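Virulent strain associated lipoprotein (Borreliella spielmanii A14S, PDB 6FZZ) is a pFam54-family outer-surface lipoprotein that may bind glutathione, as its Borrelia burgdorferi relative BBE31 does. Local coordinates at residues I50-S55 with D107-S112; E60-T65 with S70-A75; D120-H125 with N146-L151. All coordinates share one frame; numbering follows the deposited sequence.

How the contacts relate
The deposited chain is the C-terminal, all-helical part of the lipoprotein. After helix 15-41, the loop leading to helix 71-83 supplies 50-55, which meets 107-112, near the start of helix 105-126, in contact 1 and so closes a loop of 51 intervening residues. Contact 2 is nested within this span: 60-65 folds back on 70-75 across four intervening residues and ties a late part of the loop to the start of helix 71-83. The two touch, Lys54 O lying 3.6 Å from Thr65 CG2. Contact 3 follows in series, closing a loop of 20 residues between the far end of helix 105-126 and helix 138-170. Contacts 1 and 3 thus share one helix, with centres about 23 Å apart on opposite sides of the chain's centre.

Contact 1. Residues I50-S55 with D107-S112; sequences ILAFKS and DIFNTS
The carbonyl oxygen of Ala52, whose methyl group packs on Phe109, receives two donors from one residue: Ser55 N at 2.9 Å from Ala52 O, and Ser55 OG in a weak bond. Lys54 N bonds Leu51 O within the 3-10 segment 51-54, from which the Ala52 methyl points toward the helix. That methyl lies equally close to two ring atoms, 3.7 Å from both CE1 and CZ of Phe109, and meets the ring obliquely. Phe109 gets there with CG beside its backbone N and anti to its carbonyl carbon (chi1 -80°), which carries the ring off the helix toward the turn. On the CE2 side the ring has a looser neighbour, Ile50 CG2 at 4.4 Å from Phe109 CE2. The same Ile50 methyl sits 3.5 Å above the plane of the Phe53 ring, over its centre, so the one methyl touches both aromatic side chains, covering a face of Phe53 and lying more loosely beside Phe109. The contact across the segments is apolar and buried. Around it, Ser96 of helix 89-102 bonds Ala52 N and touches Ile50, Ile99 of that helix and Tyr76 of helix 71-83 touch Phe109, and Thr80 and Tyr81 lie against Phe53, placing the loop turn against three helices.

Contact 2. Residues E60-T65 with S70-A75; sequences EEPRET and SERSKA
Arg72 and Glu64 meet because both turn CG into the position between backbone N and carbonyl carbon, at chi1 65° in Arg72; the arginine then runs extended to NE, whereas the glutamate bends at chi2 and presents both carboxylate oxygens to the side of the guanidinium that carries NE and NH2. The result is a two-pronged salt bridge. Arg72 NE reaches Glu64 OE2 at 2.8 Å in an almost straight bond (179°), and Arg72 NH2 reaches Glu64 OE1, also at 2.8 Å. Both oxygens are met on the syn side and near the guanidinium plane, although the two flat groups are turned 29° apart. Glu64 OE2 has a second donor on its anti lone pair, Ser70 OG at 2.6 Å, and the three bonds together should restrict rotation of the carboxylate.

The outer end of the guanidinium is held by Glu60. Arg72 NH2 donates to Glu60 O at 2.9 Å from above the carbonyl plane, while Arg63 N bonds that oxygen from the opposite face. The Arg63 N to Glu60 O bond closes a type VI turn, with cis Pro62 as its third residue. A weak, bent salt-bridge bond joins Arg72 NH1 to Glu60 OE1 at 3.1 Å, with the carboxylate strongly tilted from the guanidinium. Trp58 adds a cation-pi contact to Arg72.

Closer to the helix, Ser73 OG donates to Thr65 O at 2.7 Å, and Trp58 NE1 also bonds this hydroxyl. Ser70 OG, besides serving Glu64, accepts from Ser73 N at 3.1 Å. That bond defines Ser70 as the N-cap of helix 71-83: a serine-capped helix start joined to its preceding loop by a Glu60-Arg72-Glu64 salt-bridge network.

Contact 3. Residues D120-H125 with N146-L151; sequences DYTIIH and NLFEKL
Thr122 and Leu151 reach toward each other tip to tip, with Leu151 CD2 pressed against the threonine's branch point. Leu151 CD2 lies 3.5 Å from Thr122 OG1 and 3.7 Å from Thr122 CG2, touching both branches at once. The hydroxyl gains no polar partner from the leucine; it bonds Asn118 O, one turn back on its own helix, which accounts for a polar atom in a buried, otherwise apolar interface.

Phe148 is oriented differently. Its CG stands anti to the backbone N (chi1 -166°), and the ring slides past Thr122 in the opposite direction, with Phe148 CE1 4.0 Å from Thr122 CG2. The methyl approaches the ring obliquely. Ile123, by contrast, crosses the phenyl group at about a right angle, and its CG1 sits at the ring's edge, near the plane, 4.0 Å from Phe148 CZ. The ring therefore spans two successive residues of helix 105-126.

These pairings are those of roughly antiparallel helices in an all-helical fold of the pFam54 family. The short axes cross at -144° and come no nearer than 11.6 Å, a wide spacing bridged by the long side chains of Phe148 and Leu151. The antiparallel sense also appears in the neighbours: Phe148 touches Leu126, later in helix 105-126, whereas Leu151 touches the earlier Ile119.

Other helices line the borders of the contact. Leu25 and Ala29 of helix 15-41 lie against Phe148 and Ile123 respectively, and Lys205 of helix 180-209 against Thr122. A tetraethylene glycol, probably from the crystallisation liquor, is bound about 4 Å from the Ile123 side chain.

Contact 1. Residues I50-S55 with D107-S112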
loop_
_atom_site.group_PDB
_atom_site.type_symbol
_atom_site.label_atom_id
_atom_site.label_comp_id
_atom_site.label_asym_id
_atom_site.label_seq_id
_atom_site.Cartn_x
_atom_site.Cartn_y
_atom_site.Cartn_z
ATOM N N ILE A 50 13.671 -6.226 6.229
ATOM C CA ILE A 50 12.272 -6.332 6.675
ATOM C C ILE A 50 12.053 -7.687 7.269
ATOM O O ILE A 50 11.562 -8.637 6.615
ATOM C CB ILE A 50 11.262 -6.032 5.540
ATOM C CG1 ILE A 50 11.472 -4.587 5.077
ATOM C CG2 ILE A 50 9.839 -6.156 6.059
ATOM C CD1 ILE A 50 10.795 -4.232 3.740
ATOM N N LEU A 51 12.466 -7.809 8.513
ATOM C CA LEU A 51 12.426 -9.108 9.181
ATOM C C LEU A 51 10.972 -9.508 9.454
ATOM O O LEU A 51 10.686 -10.706 9.662
ATOM C CB LEU A 51 13.202 -9.088 10.491
ATOM C CG LEU A 51 14.755 -9.155 10.519
ATOM C CD1 LEU A 51 15.217 -9.245 11.989
ATOM C CD2 LEU A 51 15.351 -10.334 9.768
ATOM N N ALA A 52 10.070 -8.512 9.436
ATOM C CA ALA A 52 8.637 -8.729 9.602
ATOM C C ALA A 52 8.058 -9.775 8.671
ATOM O O ALA A 52 7.088 -10.530 9.050
ATOM C CB ALA A 52 7.924 -7.401 9.472
ATOM N N PHE A 53 8.632 -9.864 7.458
ATOM C CA PHE A 53 8.193 -10.875 6.494
ATOM C C PHE A 53 8.241 -12.296 7.063
ATOM O O PHE A 53 7.375 -13.134 6.762
ATOM C CB PHE A 53 9.009 -10.794 5.201
ATOM C CG PHE A 53 8.776 -9.541 4.399
ATOM C CD1 PHE A 53 7.507 -8.942 4.327
ATOM C CD2 PHE A 53 9.809 -9.015 3.650
ATOM C CE1 PHE A 53 7.296 -7.804 3.563
ATOM C CE2 PHE A 53 9.614 -7.891 2.854
ATOM C CZ PHE A 53 8.362 -7.282 2.809
ATOM N N LYS A 54 9.248 -12.559 7.880
ATOM C CA LYS A 54 9.446 -13.920 8.430
ATOM C C LYS A 54 8.403 -14.243 9.484
ATOM O O LYS A 54 8.215 -15.392 9.780
ATOM C CB LYS A 54 10.837 -14.089 9.042
ATOM C CG LYS A 54 11.921 -14.087 8.017
ATOM C CD LYS A 54 13.283 -14.087 8.666
ATOM C CE LYS A 54 14.379 -13.882 7.629
ATOM N NZ LYS A 54 15.722 -14.075 8.254
ATOM N N SER A 55 7.678 -13.262 9.993
ATOM C CA SER A 55 6.684 -13.551 10.984
ATOM C C SER A 55 5.242 -13.487 10.446
ATOM O O SER A 55 4.271 -13.498 11.193
ATOM C CB SER A 55 6.933 -12.654 12.214
ATOM O OG SER A 55 6.003 -11.640 12.162
ATOM N N ASP A 107 -1.399 -7.233 11.869
ATOM C CA ASP A 107 -2.497 -6.299 11.666
ATOM C C ASP A 107 -1.987 -5.089 10.854
ATOM O O ASP A 107 -2.732 -4.540 10.065
ATOM C CB ASP A 107 -3.086 -5.808 13.013
ATOM C CG ASP A 107 -4.087 -6.818 13.617
ATOM O OD1 ASP A 107 -4.151 -7.939 13.118
ATOM O OD2 ASP A 107 -4.799 -6.524 14.588
ATOM N N ILE A 108 -0.760 -4.635 11.108
ATOM C CA ILE A 108 -0.195 -3.516 10.319
ATOM C C ILE A 108 0.054 -3.960 8.862
ATOM O O ILE A 108 -0.332 -3.227 7.905
ATOM C CB ILE A 108 1.162 -3.033 10.938
ATOM C CG1 ILE A 108 0.921 -2.286 12.217
ATOM C CG2 ILE A 108 1.964 -2.185 9.959
ATOM C CD1 ILE A 108 0.358 -0.864 12.051
ATOM N N PHE A 109 0.746 -5.095 8.680
ATOM C CA PHE A 109 1.184 -5.482 7.341
ATOM C C PHE A 109 0.004 -6.008 6.526
ATOM O O PHE A 109 -0.199 -5.585 5.377
ATOM C CB PHE A 109 2.373 -6.465 7.345
ATOM C CG PHE A 109 3.706 -5.777 7.562
ATOM C CD1 PHE A 109 4.153 -5.473 8.853
ATOM C CD2 PHE A 109 4.500 -5.441 6.481
ATOM C CE1 PHE A 109 5.365 -4.829 9.044
ATOM C CE2 PHE A 109 5.724 -4.818 6.683
ATOM C CZ PHE A 109 6.124 -4.485 7.954
ATOM N N ASN A 110 -0.825 -6.860 7.099
ATOM C CA ASN A 110 -1.925 -7.406 6.284
ATOM C C ASN A 110 -2.909 -6.310 5.826
ATOM O O ASN A 110 -3.466 -6.357 4.698
ATOM C CB ASN A 110 -2.681 -8.527 7.029
ATOM C CG ASN A 110 -1.873 -9.814 7.162
ATOM O OD1 ASN A 110 -0.896 -10.093 6.441
ATOM N ND2 ASN A 110 -2.339 -10.676 8.086
ATOM N N THR A 111 -3.151 -5.364 6.716
ATOM C CA THR A 111 -4.092 -4.303 6.447
ATOM C C THR A 111 -3.542 -3.395 5.340
ATOM O O THR A 111 -4.280 -3.087 4.402
ATOM C CB THR A 111 -4.511 -3.505 7.728
ATOM O OG1 THR A 111 -5.029 -4.383 8.703
ATOM C CG2 THR A 111 -5.629 -2.543 7.410
ATOM N N SER A 112 -2.251 -3.042 5.437
ATOM C CA SER A 112 -1.567 -2.115 4.548
ATOM C C SER A 112 -1.471 -2.714 3.172
ATOM O O SER A 112 -1.723 -2.043 2.163
ATOM C CB SER A 112 -0.070 -1.877 5.036
ATOM O OG SER A 112 -0.157 -1.374 6.280
#

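Contact 2. Residues E60-T65 with S70-A75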
loop_
_atom_site.group_PDB
_atom_site.type_symbol
_atom_site.label_atom_id
_atom_site.label_comp_id
_atom_site.label_asym_id
_atom_site.label_seq_id
_atom_site.Cartn_x
_atom_site.Cartn_y
_atom_site.Cartn_z
ATOM N N GLU A 60 -3.293 -20.954 4.670
ATOM C CA GLU A 60 -3.560 -21.998 3.710
ATOM C C GLU A 60 -2.261 -22.674 3.299
ATOM O O GLU A 60 -1.168 -22.022 3.272
ATOM C CB GLU A 60 -4.254 -21.425 2.463
ATOM C CG GLU A 60 -5.321 -20.372 2.770
ATOM C CD GLU A 60 -4.747 -19.014 3.241
ATOM O OE1 GLU A 60 -3.580 -18.661 2.938
ATOM O OE2 GLU A 60 -5.458 -18.296 3.975
ATOM N N GLU A 61 -2.371 -23.965 2.975
ATOM C CA GLU A 61 -1.254 -24.768 2.502
ATOM C C GLU A 61 -0.560 -24.081 1.307
ATOM O O GLU A 61 -1.238 -23.510 0.497
ATOM C CB GLU A 61 -1.717 -26.194 2.102
ATOM C CG GLU A 61 -2.204 -27.043 3.278
ATOM C CD GLU A 61 -1.142 -27.301 4.358
ATOM O OE1 GLU A 61 0.046 -27.261 4.021
ATOM O OE2 GLU A 61 -1.497 -27.516 5.543
ATOM N N PRO A 62 0.780 -24.163 1.177
ATOM C CA PRO A 62 1.681 -24.925 1.990
ATOM C C PRO A 62 2.150 -24.179 3.269
ATOM O O PRO A 62 3.100 -24.624 3.895
ATOM C CB PRO A 62 2.844 -25.196 1.021
ATOM C CG PRO A 62 2.970 -23.894 0.225
ATOM C CD PRO A 62 1.507 -23.452 0.074
ATOM N N ARG A 63 1.475 -23.100 3.683
ATOM C CA ARG A 63 1.745 -22.456 4.959
ATOM C C ARG A 63 3.172 -21.884 5.010
ATOM O O ARG A 63 3.804 -21.876 6.057
ATOM C CB ARG A 63 1.483 -23.403 6.184
ATOM C CG ARG A 63 0.085 -24.022 6.134
ATOM C CD ARG A 63 -0.622 -24.397 7.453
ATOM N NE ARG A 63 0.086 -24.012 8.678
ATOM C CZ ARG A 63 -0.125 -22.951 9.443
ATOM N NH1 ARG A 63 -1.007 -22.032 9.168
ATOM N NH2 ARG A 63 0.623 -22.797 10.488
ATOM N N GLU A 64 3.649 -21.353 3.885
ATOM C CA GLU A 64 4.961 -20.672 3.839
ATOM C C GLU A 64 4.870 -19.255 4.475
ATOM O O GLU A 64 3.783 -18.778 4.783
ATOM C CB GLU A 64 5.515 -20.666 2.382
ATOM C CG GLU A 64 4.917 -19.605 1.432
ATOM C CD GLU A 64 3.487 -19.822 0.908
ATOM O OE1 GLU A 64 2.723 -20.576 1.530
ATOM O OE2 GLU A 64 3.092 -19.202 -0.154
ATOM N N THR A 65 6.018 -18.609 4.701
ATOM C CA THR A 65 6.008 -17.208 5.158
ATOM C C THR A 65 6.084 -16.242 3.961
ATOM O O THR A 65 6.382 -16.657 2.842
ATOM C CB THR A 65 7.147 -16.818 6.105
ATOM O OG1 THR A 65 8.373 -16.870 5.403
ATOM C CG2 THR A 65 7.196 -17.712 7.284
ATOM N N SER A 70 7.491 -18.121 -2.558
ATOM C CA SER A 70 6.358 -18.503 -3.374
ATOM C C SER A 70 5.907 -17.296 -4.229
ATOM O O SER A 70 6.324 -16.174 -3.970
ATOM C CB SER A 70 5.241 -18.972 -2.467
ATOM O OG SER A 70 4.793 -17.898 -1.663
ATOM N N GLU A 71 5.012 -17.516 -5.201
ATOM C CA GLU A 71 4.503 -16.428 -6.007
ATOM C C GLU A 71 3.639 -15.493 -5.189
ATOM O O GLU A 71 3.728 -14.288 -5.343
ATOM C CB GLU A 71 3.728 -16.953 -7.238
ATOM C CG GLU A 71 4.658 -17.687 -8.206
ATOM C CD GLU A 71 5.893 -16.863 -8.601
ATOM O OE1 GLU A 71 5.711 -15.741 -9.157
ATOM O OE2 GLU A 71 7.048 -17.327 -8.372
ATOM N N ARG A 72 2.793 -16.021 -4.318
ATOM C CA ARG A 72 1.962 -15.122 -3.543
ATOM C C ARG A 72 2.798 -14.316 -2.507
ATOM O O ARG A 72 2.461 -13.174 -2.190
ATOM C CB ARG A 72 0.790 -15.882 -2.886
ATOM C CG ARG A 72 1.154 -16.900 -1.851
ATOM C CD ARG A 72 -0.085 -17.541 -1.264
ATOM N NE ARG A 72 0.307 -18.637 -0.363
ATOM C CZ ARG A 72 -0.541 -19.363 0.354
ATOM N NH1 ARG A 72 -1.854 -19.066 0.370
ATOM N NH2 ARG A 72 -0.068 -20.337 1.151
ATOM N N SER A 73 3.869 -14.923 -1.959
ATOM C CA SER A 73 4.741 -14.220 -1.067
ATOM C C SER A 73 5.473 -13.075 -1.783
ATOM O O SER A 73 5.590 -11.976 -1.234
ATOM C CB SER A 73 5.672 -15.179 -0.323
ATOM O OG SER A 73 4.947 -15.853 0.680
ATOM N N LYS A 74 6.028 -13.344 -2.956
ATOM C CA LYS A 74 6.653 -12.293 -3.758
ATOM C C LYS A 74 5.699 -11.128 -4.031
ATOM O O LYS A 74 6.108 -9.964 -3.892
ATOM C CB LYS A 74 7.188 -12.829 -5.063
ATOM C CG LYS A 74 8.336 -13.802 -4.812
ATOM C CD LYS A 74 8.885 -14.245 -6.148
ATOM C CE LYS A 74 9.992 -15.245 -6.021
ATOM N NZ LYS A 74 10.350 -15.555 -7.433
ATOM N N ALA A 75 4.450 -11.452 -4.358
ATOM C CA ALA A 75 3.389 -10.433 -4.569
ATOM C C ALA A 75 3.174 -9.580 -3.314
ATOM O O ALA A 75 3.084 -8.326 -3.383
ATOM C CB ALA A 75 2.094 -11.090 -5.054
#

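Contact 3. Residues D120-H125 with N146-L151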
loop_
_atom_site.group_PDB
_atom_site.type_symbol
_atom_site.label_atom_id
_atom_site.label_comp_id
_atom_site.label_asym_id
_atom_site.label_seq_id
_atom_site.Cartn_x
_atom_site.Cartn_y
_atom_site.Cartn_z
ATOM N N ASP A 120 -3.306 -1.641 -6.666
ATOM C CA ASP A 120 -2.610 -2.424 -7.729
ATOM C C ASP A 120 -3.606 -3.057 -8.691
ATOM O O ASP A 120 -3.448 -2.978 -9.916
ATOM C CB ASP A 120 -1.795 -3.520 -7.074
ATOM C CG ASP A 120 -0.829 -4.175 -8.065
ATOM O OD1 ASP A 120 0.119 -3.514 -8.510
ATOM O OD2 ASP A 120 -1.117 -5.268 -8.493
ATOM N N TYR A 121 -4.647 -3.691 -8.140
ATOM C CA TYR A 121 -5.689 -4.323 -8.925
ATOM C C TYR A 121 -6.421 -3.328 -9.777
ATOM O O TYR A 121 -6.717 -3.580 -10.935
ATOM C CB TYR A 121 -6.677 -5.090 -8.022
ATOM C CG TYR A 121 -7.642 -5.957 -8.786
ATOM C CD1 TYR A 121 -7.324 -7.260 -9.106
ATOM C CD2 TYR A 121 -8.870 -5.473 -9.175
ATOM C CE1 TYR A 121 -8.219 -8.089 -9.810
ATOM C CE2 TYR A 121 -9.780 -6.248 -9.908
ATOM C CZ TYR A 121 -9.468 -7.579 -10.212
ATOM O OH TYR A 121 -10.399 -8.385 -10.917
ATOM N N THR A 122 -6.734 -2.171 -9.198
ATOM C CA THR A 122 -7.383 -1.158 -9.957
ATOM C C THR A 122 -6.477 -0.669 -11.118
ATOM O O THR A 122 -6.983 -0.446 -12.207
ATOM C CB THR A 122 -7.826 0.021 -9.044
ATOM O OG1 THR A 122 -8.665 -0.503 -7.990
ATOM C CG2 THR A 122 -8.634 1.037 -9.826
ATOM N N ILE A 123 -5.172 -0.526 -10.876
ATOM C CA ILE A 123 -4.296 -0.040 -11.923
ATOM C C ILE A 123 -4.213 -1.050 -13.084
ATOM O O ILE A 123 -4.428 -0.646 -14.241
ATOM C CB ILE A 123 -2.906 0.336 -11.402
ATOM C CG1 ILE A 123 -3.030 1.491 -10.444
ATOM C CG2 ILE A 123 -2.033 0.699 -12.588
ATOM C CD1 ILE A 123 -1.806 1.673 -9.545
ATOM N N ILE A 124 -4.044 -2.354 -12.770
ATOM C CA ILE A 124 -4.007 -3.358 -13.846
ATOM C C ILE A 124 -5.326 -3.513 -14.565
ATOM O O ILE A 124 -5.356 -3.882 -15.731
ATOM C CB ILE A 124 -3.438 -4.709 -13.399
ATOM C CG1 ILE A 124 -4.318 -5.396 -12.380
ATOM C CG2 ILE A 124 -2.064 -4.508 -12.762
ATOM C CD1 ILE A 124 -3.602 -6.560 -11.735
ATOM N N HIS A 125 -6.421 -3.200 -13.878
ATOM C CA HIS A 125 -7.683 -3.164 -14.529
ATOM C C HIS A 125 -7.840 -2.040 -15.555
ATOM O O HIS A 125 -8.447 -2.211 -16.647
ATOM C CB HIS A 125 -8.744 -2.957 -13.488
ATOM C CG HIS A 125 -10.092 -2.932 -14.048
ATOM N ND1 HIS A 125 -10.714 -4.067 -14.534
ATOM C CD2 HIS A 125 -10.976 -1.926 -14.194
ATOM C CE1 HIS A 125 -11.895 -3.743 -15.014
ATOM N NE2 HIS A 125 -12.103 -2.466 -14.769
ATOM N N ASN A 146 -12.558 11.139 -10.081
ATOM C CA ASN A 146 -12.677 11.414 -8.678
ATOM C C ASN A 146 -12.465 10.126 -7.833
ATOM O O ASN A 146 -11.840 10.211 -6.795
ATOM C CB ASN A 146 -14.055 11.982 -8.369
ATOM C CG ASN A 146 -14.275 13.381 -8.969
ATOM O OD1 ASN A 146 -13.336 14.149 -9.226
ATOM N ND2 ASN A 146 -15.531 13.713 -9.185
ATOM N N LEU A 147 -13.009 8.985 -8.258
ATOM C CA LEU A 147 -12.829 7.703 -7.514
ATOM C C LEU A 147 -11.341 7.293 -7.474
ATOM O O LEU A 147 -10.780 6.961 -6.438
ATOM C CB LEU A 147 -13.683 6.614 -8.106
ATOM C CG LEU A 147 -15.207 6.756 -7.924
ATOM C CD1 LEU A 147 -15.907 5.743 -8.782
ATOM C CD2 LEU A 147 -15.635 6.526 -6.500
ATOM N N PHE A 148 -10.674 7.429 -8.605
ATOM C CA PHE A 148 -9.276 7.005 -8.713
ATOM C C PHE A 148 -8.360 7.873 -7.893
ATOM O O PHE A 148 -7.438 7.397 -7.188
ATOM C CB PHE A 148 -8.841 7.005 -10.182
ATOM C CG PHE A 148 -7.567 6.277 -10.402
ATOM C CD1 PHE A 148 -7.404 4.965 -9.924
ATOM C CD2 PHE A 148 -6.521 6.860 -11.068
ATOM C CE1 PHE A 148 -6.239 4.267 -10.121
ATOM C CE2 PHE A 148 -5.370 6.151 -11.311
ATOM C CZ PHE A 148 -5.207 4.874 -10.813
ATOM N N GLU A 149 -8.620 9.173 -7.932
ATOM C CA GLU A 149 -7.915 10.101 -7.090
ATOM C C GLU A 149 -8.115 9.863 -5.632
ATOM O O GLU A 149 -7.144 9.915 -4.841
ATOM C CB GLU A 149 -8.272 11.571 -7.422
ATOM C CG GLU A 149 -7.775 11.986 -8.749
ATOM C CD GLU A 149 -8.064 13.468 -9.050
ATOM O OE1 GLU A 149 -8.880 14.076 -8.365
ATOM O OE2 GLU A 149 -7.509 14.022 -10.005
ATOM N N LYS A 150 -9.356 9.645 -5.255
ATOM C CA LYS A 150 -9.656 9.275 -3.867
ATOM C C LYS A 150 -8.924 7.966 -3.492
ATOM O O LYS A 150 -8.296 7.879 -2.397
ATOM C CB LYS A 150 -11.161 9.104 -3.659
ATOM C CG LYS A 150 -11.923 10.432 -3.602
ATOM C CD LYS A 150 -13.328 10.260 -3.033
ATOM C CE LYS A 150 -14.295 9.715 -4.076
ATOM N NZ LYS A 150 -15.722 9.539 -3.611
ATOM N N LEU A 151 -8.965 6.964 -4.391
ATOM C CA LEU A 151 -8.229 5.684 -4.123
ATOM C C LEU A 151 -6.738 5.914 -3.893
ATOM O O LEU A 151 -6.189 5.446 -2.882
ATOM C CB LEU A 151 -8.448 4.684 -5.280
ATOM C CG LEU A 151 -7.774 3.317 -5.194
ATOM C CD1 LEU A 151 -8.264 2.611 -3.929
ATOM C CD2 LEU A 151 -8.152 2.557 -6.448
#